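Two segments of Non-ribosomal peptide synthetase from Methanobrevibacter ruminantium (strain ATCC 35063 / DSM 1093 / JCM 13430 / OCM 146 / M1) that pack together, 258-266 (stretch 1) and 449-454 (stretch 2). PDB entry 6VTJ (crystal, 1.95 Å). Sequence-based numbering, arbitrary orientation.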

# COMPACT_ATOMS: atom_id res chain seq x y z
N THR A 258 -4.05 -0.94 5.65
CA THR A 258 -4.29 -1.65 4.41
C THR A 258 -5.18 -2.85 4.70
O THR A 258 -5.05 -3.50 5.74
CB THR A 258 -2.96 -2.11 3.72
OG1 THR A 258 -3.27 -2.96 2.62
CG2 THR A 258 -2.06 -2.89 4.69
N ILE A 259 -6.09 -3.13 3.77
CA ILE A 259 -6.89 -4.35 3.84
C ILE A 259 -6.01 -5.59 3.77
O ILE A 259 -6.44 -6.67 4.18
CB ILE A 259 -7.94 -4.35 2.71
CG1 ILE A 259 -9.10 -5.29 3.04
CG2 ILE A 259 -7.28 -4.71 1.35
CD1 ILE A 259 -9.83 -4.93 4.32
N SER A 260 -4.79 -5.47 3.25
CA SER A 260 -3.92 -6.62 3.09
C SER A 260 -3.43 -7.21 4.41
O SER A 260 -2.78 -8.26 4.37
CB SER A 260 -2.69 -6.26 2.25
OG SER A 260 -3.09 -5.86 0.94
N VAL A 261 -3.72 -6.59 5.56
CA VAL A 261 -3.33 -7.24 6.81
C VAL A 261 -4.14 -8.50 7.02
O VAL A 261 -3.65 -9.44 7.65
CB VAL A 261 -3.44 -6.31 8.04
CG1 VAL A 261 -2.51 -5.12 7.91
CG2 VAL A 261 -4.88 -5.89 8.29
N LEU A 262 -5.36 -8.58 6.48
CA LEU A 262 -6.09 -9.85 6.38
C LEU A 262 -5.54 -10.59 5.16
O LEU A 262 -6.13 -10.62 4.08
CB LEU A 262 -7.58 -9.62 6.29
CG LEU A 262 -8.10 -8.62 7.32
CD1 LEU A 262 -9.59 -8.45 7.18
CD2 LEU A 262 -7.73 -9.04 8.75
N SER A 263 -4.36 -11.19 5.34
CA SER A 263 -3.54 -11.55 4.20
C SER A 263 -3.83 -12.93 3.63
O SER A 263 -3.51 -13.18 2.47
CB SER A 263 -2.06 -11.48 4.58
OG SER A 263 -1.80 -12.33 5.70
N SER A 264 -4.41 -13.84 4.41
CA SER A 264 -4.50 -15.24 4.01
C SER A 264 -5.37 -15.96 5.02
O SER A 264 -5.71 -15.42 6.07
CB SER A 264 -3.13 -15.90 3.97
OG SER A 264 -2.67 -16.13 5.30
N TYR A 265 -5.70 -17.22 4.70
CA TYR A 265 -6.23 -18.10 5.73
C TYR A 265 -5.19 -18.28 6.83
O TYR A 265 -3.99 -18.06 6.62
CB TYR A 265 -6.59 -19.47 5.15
CG TYR A 265 -7.80 -19.46 4.24
CD1 TYR A 265 -9.07 -19.20 4.74
CD2 TYR A 265 -7.67 -19.74 2.89
CE1 TYR A 265 -10.18 -19.20 3.90
CE2 TYR A 265 -8.77 -19.74 2.05
CZ TYR A 265 -10.02 -19.47 2.57
OH TYR A 265 -11.11 -19.48 1.73
N SER A 266 -5.67 -18.65 8.01
CA SER A 266 -4.78 -18.91 9.14
C SER A 266 -3.75 -19.98 8.77
O SER A 266 -4.08 -20.98 8.14
CB SER A 266 -5.59 -19.37 10.36
OG SER A 266 -4.75 -19.62 11.48
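Stretch 2, residues 449-454: FEENVE

Stretch 2 runs roughly opposite to stretch 1 but obliquely: its first residue, Phe-449, lies nearest Ser-264 (CA to CA 6.2 Å), and Val-453, four residues on, lies nearest Leu-262 (CA to CA 7.5 Å). Neither segment is a regular helix or strand over its length. Each carries one short 3-10 turn, at 259-261 and 450-452, and no clear hydrogen bond joins the two; side chains of stretch 2 pack against both backbone and side chains of stretch 1.

Phe-449 opens the contact and has the largest area covered. Its CA-to-CB bond points toward stretch 1, and with chi1 in t the ring is laid against the loop backbone from Leu-262 to Tyr-265. One face receives two backbone amides, with Ser-264 N 3.3 Å from Phe-449 CE2 and Tyr-265 N 3.5 Å from Phe-449 CD1; at the ring edge, Leu-262 O comes within 3.1 Å of Phe-449 CE2. The ring also directs an edge at the face of Tyr-265, centroids 5.0 Å apart and planes at 73°, while Phe-449 CB sits over that same tyrosine ring, 3.6 Å from Tyr-265 CE2. One aromatic residue thus reads both a backbone and a side chain.

Glu-450 and Glu-451 point sideways and make no contact; their side chains are not modelled beyond CB. Both lie within the 3-10 segment, held by Asn-452 N to Phe-449 O (2.8 Å) and Val-453 N to Glu-450 O (3.0 Å). Its last residue, Asn-452, has its CA-to-CB bond toward stretch 1, near the outer end of Tyr-265.

Val-453 supplies the second apolar anchor. With chi1 in t, its CG1 meets Ile-259 CD1 at 4.0 Å and its CG2 approaches Leu-262 CB at 4.4 Å. Glu-454 then points away, and the contact ends. The rule is spacing: two anchors, separated by a tight turn.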

# COMPACT_ATOMS: atom_id res chain seq x y z
N PHE A 449 -9.07 -17.13 -1.13
CA PHE A 449 -9.21 -16.50 0.18
C PHE A 449 -9.83 -15.10 0.18
O PHE A 449 -10.71 -14.82 1.00
CB PHE A 449 -7.86 -16.40 0.91
CG PHE A 449 -7.89 -15.43 2.07
CD1 PHE A 449 -8.53 -15.77 3.26
CD2 PHE A 449 -7.34 -14.16 1.96
CE1 PHE A 449 -8.60 -14.88 4.33
CE2 PHE A 449 -7.40 -13.26 3.02
CZ PHE A 449 -8.03 -13.62 4.21
N GLU A 450 -9.33 -14.21 -0.68
CA GLU A 450 -9.71 -12.79 -0.58
C GLU A 450 -11.21 -12.60 -0.74
O GLU A 450 -11.78 -11.66 -0.17
CB GLU A 450 -8.95 -11.96 -1.62
N GLU A 451 -11.88 -13.50 -1.48
CA GLU A 451 -13.33 -13.45 -1.61
C GLU A 451 -14.04 -13.47 -0.27
O GLU A 451 -15.23 -13.13 -0.20
CB GLU A 451 -13.83 -14.62 -2.46
N ASN A 452 -13.35 -13.86 0.81
CA ASN A 452 -13.95 -14.02 2.12
C ASN A 452 -13.74 -12.81 3.02
O ASN A 452 -14.20 -12.83 4.17
CB ASN A 452 -13.41 -15.27 2.80
CG ASN A 452 -13.81 -16.54 2.08
OD1 ASN A 452 -13.01 -17.13 1.35
ND2 ASN A 452 -15.07 -16.96 2.26
N VAL A 453 -13.06 -11.77 2.55
CA VAL A 453 -12.94 -10.56 3.34
C VAL A 453 -14.26 -9.81 3.29
O VAL A 453 -14.79 -9.52 2.21
CB VAL A 453 -11.80 -9.69 2.81
CG1 VAL A 453 -11.87 -8.31 3.44
CG2 VAL A 453 -10.48 -10.35 3.10
N GLU A 454 -14.81 -9.49 4.46
CA GLU A 454 -16.05 -8.74 4.50
C GLU A 454 -15.82 -7.26 4.77
O GLU A 454 -15.01 -6.88 5.62
CB GLU A 454 -17.02 -9.31 5.53
CG GLU A 454 -17.08 -10.82 5.48
CD GLU A 454 -18.02 -11.38 6.52
OE1 GLU A 454 -17.56 -12.04 7.49
OE2 GLU A 454 -19.24 -11.14 6.35